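Local coordinates for protein (soluble lytic transglycosylase SLT70) (Escherichia coli, PDB 1QSA) that cleaves the glycosidic bonds between N-acetylmuramic acid and N-acetylglucosamine in peptidoglycan, leaving a 1,6-anhydro bond in the N-acetylmuramic acid residue, at residues A[366-371]-A[443-447]; A[473-477]-A[590-595]; A[319-324]-A[348-353]. One frame throughout, in Å; residues are numbered along the deposited sequence.

Contact 1 of 3, residues A[366-371]-A[443-447]; sequences LKIDKA and DHLEE
Residues 366-371 run as an extended loop without regular secondary structure, with phi from -77° to -122° and psi from 103° to 165°. Segment 443-447 opens with an inverse gamma turn centred on H444 (phi -85°, psi 66°). H444 is also the N-cap of the short helix that starts at L445. The contact joins a long connecting loop to a helix start on the protein surface. D369 lies against H444, with their CA atoms 4.8 Å apart. One direct hydrogen bond links the segments, D369 N to D443 O at 2.9 Å. A CA-H...O contact runs from H444 CA to D369 O at 3.5 Å.

The H444 ring (chi1 m) lies with one face over D369 CB, a CH-pi contact of 3.9 Å to the ring centroid. L445, chi1 m and chi2 t, points toward the loop; its CD1 is 3.9 Å from L366 CD2 and 4.1 Å from I368 CG1. L366 meets Y597 and Y600 of helix 582-601, and I368 meets Y600. K367 is extended to chi3 and curls at chi4 (p), so NZ forms a salt bridge with D369 OD1 at 3.0 Å. D443 pairs with R349, and E446 and E447 with R421. Two like charges, D369 OD2 and D443 OD2, come within 4.2 Å. Each carboxylate has its cation, and one water donates to both, 2.6 Å from D369 OD2 and 2.7 Å from D443 OD2.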
loop_
_atom_site.group_PDB
_atom_site.type_symbol
_atom_site.label_atom_id
_atom_site.label_comp_id
_atom_site.label_asym_id
_atom_site.label_seq_id
_atom_site.Cartn_x
_atom_site.Cartn_y
_atom_site.Cartn_z
ATOM N N LEU A 366 -6.897 -23.348 -14.585
ATOM C CA LEU A 366 -7.092 -22.650 -13.328
ATOM C C LEU A 366 -7.193 -23.655 -12.195
ATOM O O LEU A 366 -7.956 -24.613 -12.281
ATOM C CB LEU A 366 -8.385 -21.834 -13.352
ATOM C CG LEU A 366 -8.441 -20.514 -14.108
ATOM C CD1 LEU A 366 -9.774 -19.853 -13.834
ATOM C CD2 LEU A 366 -7.341 -19.623 -13.606
ATOM N N LYS A 367 -6.380 -23.472 -11.166
ATOM C CA LYS A 367 -6.448 -24.344 -10.004
ATOM C C LYS A 367 -7.444 -23.662 -9.070
ATOM O O LYS A 367 -7.240 -22.514 -8.668
ATOM C CB LYS A 367 -5.090 -24.480 -9.318
ATOM C CG LYS A 367 -5.167 -25.235 -7.999
ATOM C CD LYS A 367 -3.793 -25.533 -7.426
ATOM C CE LYS A 367 -3.895 -26.150 -6.039
ATOM N NZ LYS A 367 -4.754 -27.372 -6.004
ATOM N N ILE A 368 -8.560 -24.331 -8.795
ATOM C CA ILE A 368 -9.571 -23.762 -7.901
ATOM C C ILE A 368 -9.838 -24.670 -6.701
ATOM O O ILE A 368 -10.445 -25.732 -6.846
ATOM C CB ILE A 368 -10.912 -23.505 -8.643
ATOM C CG1 ILE A 368 -10.671 -22.627 -9.875
ATOM C CG2 ILE A 368 -11.919 -22.808 -7.714
ATOM C CD1 ILE A 368 -11.884 -22.424 -10.744
ATOM N N ASP A 369 -9.294 -24.301 -5.544
ATOM C CA ASP A 369 -9.505 -25.043 -4.296
ATOM C C ASP A 369 -10.862 -24.598 -3.763
ATOM O O ASP A 369 -11.177 -23.405 -3.784
ATOM C CB ASP A 369 -8.447 -24.683 -3.253
ATOM C CG ASP A 369 -7.064 -25.195 -3.604
ATOM O OD1 ASP A 369 -6.914 -25.908 -4.618
ATOM O OD2 ASP A 369 -6.124 -24.882 -2.846
ATOM N N LYS A 370 -11.658 -25.546 -3.281
ATOM C CA LYS A 370 -12.974 -25.219 -2.749
ATOM C C LYS A 370 -12.969 -25.091 -1.237
ATOM O O LYS A 370 -12.188 -25.745 -0.550
ATOM C CB LYS A 370 -13.989 -26.294 -3.136
ATOM C CG LYS A 370 -14.252 -26.424 -4.628
ATOM C CD LYS A 370 -15.221 -27.571 -4.883
ATOM C CE LYS A 370 -15.373 -27.878 -6.363
ATOM N NZ LYS A 370 -16.302 -29.021 -6.602
ATOM N N ALA A 371 -13.847 -24.237 -0.719
ATOM C CA ALA A 371 -13.974 -24.077 0.725
ATOM C C ALA A 371 -14.766 -25.306 1.208
ATOM O O ALA A 371 -15.350 -26.036 0.399
ATOM C CB ALA A 371 -14.731 -22.789 1.044
ATOM N N ASP A 443 -5.422 -19.988 -3.850
ATOM C CA ASP A 443 -6.035 -20.832 -4.862
ATOM C C ASP A 443 -7.553 -20.970 -4.719
ATOM O O ASP A 443 -8.181 -21.663 -5.521
ATOM C CB ASP A 443 -5.358 -22.208 -4.918
ATOM C CG ASP A 443 -3.911 -22.128 -5.376
ATOM O OD1 ASP A 443 -3.636 -21.475 -6.404
ATOM O OD2 ASP A 443 -3.037 -22.717 -4.702
ATOM N N HIS A 444 -8.143 -20.323 -3.706
ATOM C CA HIS A 444 -9.608 -20.338 -3.538
ATOM C C HIS A 444 -10.147 -19.208 -4.427
ATOM O O HIS A 444 -10.714 -18.214 -3.953
ATOM C CB HIS A 444 -9.993 -20.088 -2.077
ATOM C CG HIS A 444 -9.849 -21.290 -1.203
ATOM N ND1 HIS A 444 -8.630 -21.882 -0.939
ATOM C CD2 HIS A 444 -10.772 -22.019 -0.530
ATOM C CE1 HIS A 444 -8.810 -22.920 -0.140
ATOM N NE2 HIS A 444 -10.099 -23.025 0.119
ATOM N N LEU A 445 -9.988 -19.383 -5.733
ATOM C CA LEU A 445 -10.364 -18.349 -6.688
ATOM C C LEU A 445 -11.786 -17.813 -6.670
ATOM O O LEU A 445 -11.990 -16.616 -6.894
ATOM C CB LEU A 445 -9.960 -18.753 -8.117
ATOM C CG LEU A 445 -8.473 -19.048 -8.338
ATOM C CD1 LEU A 445 -8.222 -19.343 -9.826
ATOM C CD2 LEU A 445 -7.610 -17.884 -7.865
ATOM N N GLU A 446 -12.770 -18.670 -6.404
ATOM C CA GLU A 446 -14.158 -18.213 -6.413
ATOM C C GLU A 446 -14.414 -17.144 -5.351
ATOM O O GLU A 446 -15.103 -16.162 -5.614
ATOM C CB GLU A 446 -15.141 -19.385 -6.241
ATOM C CG GLU A 446 -16.544 -18.972 -6.644
ATOM C CD GLU A 446 -17.553 -20.095 -6.665
ATOM O OE1 GLU A 446 -17.335 -21.124 -5.996
ATOM O OE2 GLU A 446 -18.577 -19.927 -7.363
ATOM N N GLU A 447 -13.856 -17.348 -4.157
ATOM C CA GLU A 447 -14.015 -16.405 -3.050
ATOM C C GLU A 447 -13.142 -15.166 -3.219
ATOM O O GLU A 447 -13.483 -14.083 -2.726
ATOM C CB GLU A 447 -13.723 -17.082 -1.703
ATOM C CG GLU A 447 -14.724 -18.188 -1.302
ATOM C CD GLU A 447 -14.520 -19.490 -2.054
ATOM O OE1 GLU A 447 -13.382 -19.792 -2.463
ATOM O OE2 GLU A 447 -15.505 -20.234 -2.228
HETATM O O HOH W 1 -5.182 -20.768 -8.599
HETATM O O HOH W 2 -12.730 -21.279 -4.560
HETATM O O HOH W 3 -3.493 -24.871 -3.156
HETATM O O HOH W 4 -10.869 -24.904 2.106
HETATM O O HOH W 5 -15.613 -22.863 -2.642
#

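Contact 2 of 3, residues A[473-477]-A[590-595]; sequences AIARQ and NVLAYD. With SO4 (sulfate ion), chain H.
Y594, chi1 m, lays its ring beside R476: R476 CG is 3.8 Å from Y594 CD2, and Y594 CE2 lies over one face of the guanidinium. The two helix axes approach to 8.8 Å and cross at 124°. A473 and D595 are nearest, CA to CA 5.0 Å. The small A473 permits this: its CB is 3.6 Å from V591 O, 3.5 Å from D595 N and 3.8 Å from Y594 CB. I474 CD1 (m, m) reaches V591 CG1 at 3.8 Å. Q477 OE1 (chi1 t, chi2 p) accepts a hydrogen bond from N590 ND2 at 3.0 Å. A water bridges Q477 OE1 (2.7 Å) and Y594 OH (2.8 Å).

The pair lies in the lysozyme-like transglycosylase domain, beside the predicted catalytic E478. R476 NE donates to R448 O, and R476 NH1 and NH2 to sulfate O3 at 2.9 Å. The chemistry implies a close crossing, A473 methyl on backbone with apolar contacts to V591 and Y594, and a polar edge where R476 and R448 hold a sulfate, probably from the crystallisation liquor.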
loop_
_atom_site.group_PDB
_atom_site.type_symbol
_atom_site.label_atom_id
_atom_site.label_comp_id
_atom_site.label_asym_id
_atom_site.label_seq_id
_atom_site.Cartn_x
_atom_site.Cartn_y
_atom_site.Cartn_z
ATOM N N ALA A 473 -12.601 -6.451 -13.197
ATOM C CA ALA A 473 -11.197 -6.688 -12.848
ATOM C C ALA A 473 -10.585 -5.404 -12.287
ATOM O O ALA A 473 -9.826 -5.445 -11.320
ATOM C CB ALA A 473 -10.404 -7.138 -14.079
ATOM N N ILE A 474 -10.870 -4.279 -12.940
ATOM C CA ILE A 474 -10.347 -2.979 -12.498
ATOM C C ILE A 474 -10.852 -2.666 -11.084
ATOM O O ILE A 474 -10.073 -2.298 -10.194
ATOM C CB ILE A 474 -10.738 -1.857 -13.512
ATOM C CG1 ILE A 474 -9.929 -2.016 -14.817
ATOM C CG2 ILE A 474 -10.539 -0.447 -12.895
ATOM C CD1 ILE A 474 -8.484 -1.470 -14.749
ATOM N N ALA A 475 -12.153 -2.843 -10.860
ATOM C CA ALA A 475 -12.724 -2.584 -9.534
ATOM C C ALA A 475 -12.126 -3.502 -8.459
ATOM O O ALA A 475 -11.805 -3.060 -7.350
ATOM C CB ALA A 475 -14.238 -2.738 -9.582
ATOM N N ARG A 476 -11.956 -4.782 -8.800
ATOM C CA ARG A 476 -11.386 -5.756 -7.870
ATOM C C ARG A 476 -9.977 -5.324 -7.451
ATOM O O ARG A 476 -9.634 -5.347 -6.269
ATOM C CB ARG A 476 -11.366 -7.145 -8.521
ATOM C CG ARG A 476 -10.522 -8.193 -7.780
ATOM C CD ARG A 476 -11.055 -8.492 -6.389
ATOM N NE ARG A 476 -10.286 -9.556 -5.738
ATOM C CZ ARG A 476 -9.098 -9.395 -5.171
ATOM N NH1 ARG A 476 -8.534 -8.191 -5.128
ATOM N NH2 ARG A 476 -8.495 -10.435 -4.592
ATOM N N GLN A 477 -9.185 -4.874 -8.422
ATOM C CA GLN A 477 -7.830 -4.422 -8.144
ATOM C C GLN A 477 -7.836 -3.150 -7.305
ATOM O O GLN A 477 -7.075 -3.033 -6.341
ATOM C CB GLN A 477 -7.071 -4.166 -9.454
ATOM C CG GLN A 477 -5.810 -3.300 -9.307
ATOM C CD GLN A 477 -4.733 -3.943 -8.462
ATOM O OE1 GLN A 477 -4.591 -5.163 -8.433
ATOM N NE2 GLN A 477 -3.965 -3.122 -7.757
ATOM N N ASN A 590 -1.798 -7.582 -12.610
ATOM C CA ASN A 590 -2.941 -8.010 -11.808
ATOM C C ASN A 590 -4.255 -7.908 -12.583
ATOM O O ASN A 590 -5.034 -8.846 -12.627
ATOM C CB ASN A 590 -3.069 -7.153 -10.540
ATOM C CG ASN A 590 -2.066 -7.526 -9.472
ATOM O OD1 ASN A 590 -1.372 -8.550 -9.566
ATOM N ND2 ASN A 590 -2.003 -6.712 -8.425
ATOM N N VAL A 591 -4.500 -6.757 -13.196
ATOM C CA VAL A 591 -5.766 -6.561 -13.897
ATOM C C VAL A 591 -5.983 -7.571 -15.030
ATOM O O VAL A 591 -7.088 -8.100 -15.187
ATOM C CB VAL A 591 -5.920 -5.094 -14.367
ATOM C CG1 VAL A 591 -7.149 -4.944 -15.269
ATOM C CG2 VAL A 591 -6.032 -4.164 -13.141
ATOM N N LEU A 592 -4.923 -7.875 -15.783
ATOM C CA LEU A 592 -5.024 -8.854 -16.864
ATOM C C LEU A 592 -5.296 -10.255 -16.295
ATOM O O LEU A 592 -6.158 -10.968 -16.824
ATOM C CB LEU A 592 -3.762 -8.852 -17.729
ATOM C CG LEU A 592 -3.522 -7.538 -18.494
ATOM C CD1 LEU A 592 -2.173 -7.624 -19.201
ATOM C CD2 LEU A 592 -4.630 -7.238 -19.471
ATOM N N ALA A 593 -4.629 -10.622 -15.195
ATOM C CA ALA A 593 -4.878 -11.922 -14.574
ATOM C C ALA A 593 -6.317 -11.975 -14.030
ATOM O O ALA A 593 -7.038 -12.965 -14.249
ATOM C CB ALA A 593 -3.876 -12.178 -13.450
ATOM N N TYR A 594 -6.772 -10.878 -13.424
ATOM C CA TYR A 594 -8.122 -10.820 -12.840
ATOM C C TYR A 594 -9.225 -10.869 -13.893
ATOM O O TYR A 594 -10.277 -11.477 -13.678
ATOM C CB TYR A 594 -8.294 -9.570 -11.988
ATOM C CG TYR A 594 -7.403 -9.464 -10.762
ATOM C CD1 TYR A 594 -6.528 -10.494 -10.381
ATOM C CD2 TYR A 594 -7.426 -8.302 -9.988
ATOM C CE1 TYR A 594 -5.692 -10.357 -9.250
ATOM C CE2 TYR A 594 -6.604 -8.155 -8.871
ATOM C CZ TYR A 594 -5.742 -9.183 -8.514
ATOM O OH TYR A 594 -4.899 -9.005 -7.457
ATOM N N ASP A 595 -8.980 -10.229 -15.034
ATOM C CA ASP A 595 -9.956 -10.230 -16.126
ATOM C C ASP A 595 -10.137 -11.691 -16.589
ATOM O O ASP A 595 -11.264 -12.143 -16.795
ATOM C CB ASP A 595 -9.492 -9.310 -17.271
ATOM C CG ASP A 595 -10.619 -8.961 -18.231
ATOM O OD1 ASP A 595 -11.730 -9.484 -18.037
ATOM O OD2 ASP A 595 -10.414 -8.160 -19.166
HETATM S S SO4 H . -5.150 -9.979 -3.577
HETATM O O1 SO4 H . -5.048 -10.462 -4.968
HETATM O O2 SO4 H . -3.899 -9.296 -3.199
HETATM O O3 SO4 H . -6.275 -9.035 -3.471
HETATM O O4 SO4 H . -5.380 -11.124 -2.683
HETATM O O HOH W 6 -4.636 -6.602 -6.129
#

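Contact 3 of 3, residues A[319-324]-A[348-353]; sequences DEWRYW and QRGFYP. With SO4 (sulfate ion), chain B.
Q348 faces the first turn of helix 319-331. Its extended side chain (chi1 m, chi2 t) bridges two residues of that turn: NE2 donates to D319 OD1 at 3.0 Å, and OE1 accepts from R322 NH1 at 2.7 Å. R349 turns away, pairs with D443 and gives a weak hydrogen bond to a sulfate, probably from the crystallisation liquor, NE to O3 at 3.4 Å. A water donates to R349 O at 2.7 Å and to D319 OD2 at 2.8 Å. G350 is the N-cap of helix 351-359; its phi of 119° suits a residue without CB.

Y352, chi1 m, its CA 6.2 Å from that of D319, is a knob in a hole formed by D319, E320, Y323 and W324. E320 CA sits over the ring face, 3.8 Å from the centroid, a CH-pi contact. Y323 CB is 3.4 Å from Y352 CD1. W324 NE1 donates to Y352 OH at 3.1 Å, which also bonds E577. P353 CD is 3.8 Å from D319 OD2.

Helix 319-331 thus packs on the loop and first turn of helix 351-359, where the superhelix meets the catalytic domain, with V573 beside Y352. The chemistry implies an aromatic cluster of Y323, W324 and Y352, with a charged and amide network at its outer end.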
loop_
_atom_site.group_PDB
_atom_site.type_symbol
_atom_site.label_atom_id
_atom_site.label_comp_id
_atom_site.label_asym_id
_atom_site.label_seq_id
_atom_site.Cartn_x
_atom_site.Cartn_y
_atom_site.Cartn_z
ATOM N N ASP A 319 9.212 -15.475 -11.732
ATOM C CA ASP A 319 8.375 -15.799 -12.890
ATOM C C ASP A 319 8.813 -15.066 -14.150
ATOM O O ASP A 319 9.003 -15.680 -15.197
ATOM C CB ASP A 319 6.919 -15.385 -12.648
ATOM C CG ASP A 319 6.169 -16.344 -11.755
ATOM O OD1 ASP A 319 6.761 -17.331 -11.262
ATOM O OD2 ASP A 319 4.960 -16.101 -11.561
ATOM N N GLU A 320 8.909 -13.743 -14.052
ATOM C CA GLU A 320 9.291 -12.931 -15.200
ATOM C C GLU A 320 10.611 -13.332 -15.851
ATOM O O GLU A 320 10.687 -13.440 -17.080
ATOM C CB GLU A 320 9.313 -11.431 -14.856
ATOM C CG GLU A 320 10.271 -11.012 -13.727
ATOM C CD GLU A 320 9.593 -10.880 -12.389
ATOM O OE1 GLU A 320 8.681 -11.681 -12.091
ATOM O OE2 GLU A 320 10.002 -10.000 -11.601
ATOM N N TRP A 321 11.631 -13.603 -15.038
ATOM C CA TRP A 321 12.935 -13.942 -15.591
ATOM C C TRP A 321 12.984 -15.356 -16.152
ATOM O O TRP A 321 13.768 -15.636 -17.062
ATOM C CB TRP A 321 14.049 -13.642 -14.595
ATOM C CG TRP A 321 13.981 -12.226 -14.044
ATOM C CD1 TRP A 321 14.254 -11.845 -12.766
ATOM C CD2 TRP A 321 13.566 -11.023 -14.740
ATOM N NE1 TRP A 321 14.032 -10.493 -12.610
ATOM C CE2 TRP A 321 13.612 -9.963 -13.803
ATOM C CE3 TRP A 321 13.150 -10.745 -16.055
ATOM C CZ2 TRP A 321 13.257 -8.639 -14.133
ATOM C CZ3 TRP A 321 12.794 -9.424 -16.384
ATOM C CH2 TRP A 321 12.852 -8.390 -15.421
ATOM N N ARG A 322 12.156 -16.247 -15.611
ATOM C CA ARG A 322 12.074 -17.597 -16.157
ATOM C C ARG A 322 11.412 -17.502 -17.543
ATOM O O ARG A 322 11.879 -18.118 -18.512
ATOM C CB ARG A 322 11.269 -18.511 -15.239
ATOM C CG ARG A 322 12.006 -18.837 -13.950
ATOM C CD ARG A 322 11.117 -19.575 -12.978
ATOM N NE ARG A 322 10.785 -20.918 -13.444
ATOM C CZ ARG A 322 9.713 -21.603 -13.053
ATOM N NH1 ARG A 322 8.841 -21.068 -12.207
ATOM N NH2 ARG A 322 9.496 -22.821 -13.531
ATOM N N TYR A 323 10.360 -16.686 -17.659
ATOM C CA TYR A 323 9.697 -16.534 -18.954
ATOM C C TYR A 323 10.654 -15.931 -19.975
ATOM O O TYR A 323 10.737 -16.420 -21.100
ATOM C CB TYR A 323 8.443 -15.640 -18.880
ATOM C CG TYR A 323 7.853 -15.400 -20.270
ATOM C CD1 TYR A 323 7.027 -16.351 -20.878
ATOM C CD2 TYR A 323 8.191 -14.257 -21.006
ATOM C CE1 TYR A 323 6.563 -16.176 -22.190
ATOM C CE2 TYR A 323 7.735 -14.074 -22.305
ATOM C CZ TYR A 323 6.925 -15.033 -22.891
ATOM O OH TYR A 323 6.479 -14.853 -24.169
ATOM N N TRP A 324 11.379 -14.881 -19.595
ATOM C CA TRP A 324 12.282 -14.249 -20.566
ATOM C C TRP A 324 13.475 -15.128 -20.925
ATOM O O TRP A 324 14.019 -15.023 -22.030
ATOM C CB TRP A 324 12.643 -12.819 -20.152
ATOM C CG TRP A 324 11.445 -11.899 -20.344
ATOM C CD1 TRP A 324 10.648 -11.366 -19.360
ATOM C CD2 TRP A 324 10.845 -11.515 -21.592
ATOM N NE1 TRP A 324 9.584 -10.694 -19.919
ATOM C CE2 TRP A 324 9.676 -10.766 -21.284
ATOM C CE3 TRP A 324 11.177 -11.734 -22.942
ATOM C CZ2 TRP A 324 8.836 -10.239 -22.271
ATOM C CZ3 TRP A 324 10.337 -11.205 -23.931
ATOM C CH2 TRP A 324 9.177 -10.465 -23.585
ATOM N N GLN A 348 1.766 -22.987 -12.277
ATOM C CA GLN A 348 1.614 -21.961 -11.250
ATOM C C GLN A 348 0.446 -21.027 -11.503
ATOM O O GLN A 348 -0.230 -21.120 -12.526
ATOM C CB GLN A 348 2.911 -21.172 -11.105
ATOM C CG GLN A 348 4.126 -22.044 -10.785
ATOM C CD GLN A 348 5.450 -21.315 -10.971
ATOM O OE1 GLN A 348 6.476 -21.941 -11.226
ATOM N NE2 GLN A 348 5.435 -19.988 -10.844
ATOM N N ARG A 349 0.228 -20.111 -10.565
ATOM C CA ARG A 349 -0.882 -19.168 -10.637
ATOM C C ARG A 349 -0.401 -17.772 -11.021
ATOM O O ARG A 349 0.684 -17.364 -10.619
ATOM C CB ARG A 349 -1.560 -19.123 -9.254
ATOM C CG ARG A 349 -2.798 -18.263 -9.136
ATOM C CD ARG A 349 -3.218 -18.123 -7.653
ATOM N NE ARG A 349 -2.166 -17.472 -6.869
ATOM C CZ ARG A 349 -1.316 -18.106 -6.068
ATOM N NH1 ARG A 349 -1.420 -19.414 -5.874
ATOM N NH2 ARG A 349 -0.386 -17.422 -5.423
ATOM N N GLY A 350 -1.178 -17.064 -11.832
ATOM C CA GLY A 350 -0.812 -15.698 -12.160
ATOM C C GLY A 350 -0.539 -15.284 -13.587
ATOM O O GLY A 350 -0.726 -16.044 -14.532
ATOM N N PHE A 351 -0.113 -14.033 -13.715
ATOM C CA PHE A 351 0.174 -13.415 -15.003
ATOM C C PHE A 351 1.111 -14.213 -15.909
ATOM O O PHE A 351 0.703 -14.608 -16.998
ATOM C CB PHE A 351 0.721 -12.003 -14.803
ATOM C CG PHE A 351 1.064 -11.296 -16.086
ATOM C CD1 PHE A 351 0.071 -10.711 -16.864
ATOM C CD2 PHE A 351 2.391 -11.208 -16.511
ATOM C CE1 PHE A 351 0.405 -10.047 -18.044
ATOM C CE2 PHE A 351 2.731 -10.550 -17.679
ATOM C CZ PHE A 351 1.735 -9.966 -18.451
ATOM N N TYR A 352 2.346 -14.447 -15.471
ATOM C CA TYR A 352 3.290 -15.190 -16.322
ATOM C C TYR A 352 2.851 -16.617 -16.650
ATOM O O TYR A 352 3.065 -17.079 -17.770
ATOM C CB TYR A 352 4.728 -15.065 -15.824
ATOM C CG TYR A 352 5.387 -13.824 -16.381
ATOM C CD1 TYR A 352 5.780 -13.783 -17.714
ATOM C CD2 TYR A 352 5.593 -12.687 -15.591
ATOM C CE1 TYR A 352 6.362 -12.652 -18.260
ATOM C CE2 TYR A 352 6.177 -11.532 -16.128
ATOM C CZ TYR A 352 6.560 -11.535 -17.471
ATOM O OH TYR A 352 7.130 -10.443 -18.056
ATOM N N PRO A 353 2.294 -17.354 -15.669
ATOM C CA PRO A 353 1.843 -18.706 -16.005
ATOM C C PRO A 353 0.820 -18.613 -17.153
ATOM O O PRO A 353 0.806 -19.451 -18.053
ATOM C CB PRO A 353 1.185 -19.158 -14.700
ATOM C CG PRO A 353 2.096 -18.603 -13.692
ATOM C CD PRO A 353 2.409 -17.201 -14.207
HETATM S S SO4 B . -2.964 -14.039 -8.619
HETATM O O1 SO4 B . -3.069 -13.550 -10.008
HETATM O O2 SO4 B . -3.895 -15.168 -8.426
HETATM O O3 SO4 B . -1.580 -14.493 -8.396
HETATM O O4 SO4 B . -3.272 -12.963 -7.660
HETATM O O HOH W 7 3.335 -14.007 -12.740
HETATM O O HOH W 8 3.282 -17.937 -10.239
#

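From the N terminus, contact 3 comes first. It closes a loop of 23 residues that holds helix 335-346 and ties helix 319-331 to the start of helix 351-359. Contact 1 follows. Its 71 intervening residues, mostly helical, run from the loop after helix 351-359 to the helix start at 445. Contact 2 is last and spans 112 residues, joining helices 468-479 and 582-601 of the catalytic domain. The three loops are in series; none nests or crosses. In space contact 3 touches both others. R349 of contact 3 forms a salt bridge with D443 of contact 1, and F351 packs on L592 of contact 2. Contacts 1 and 2 do not touch, their nearest atoms being about 6 Å apart.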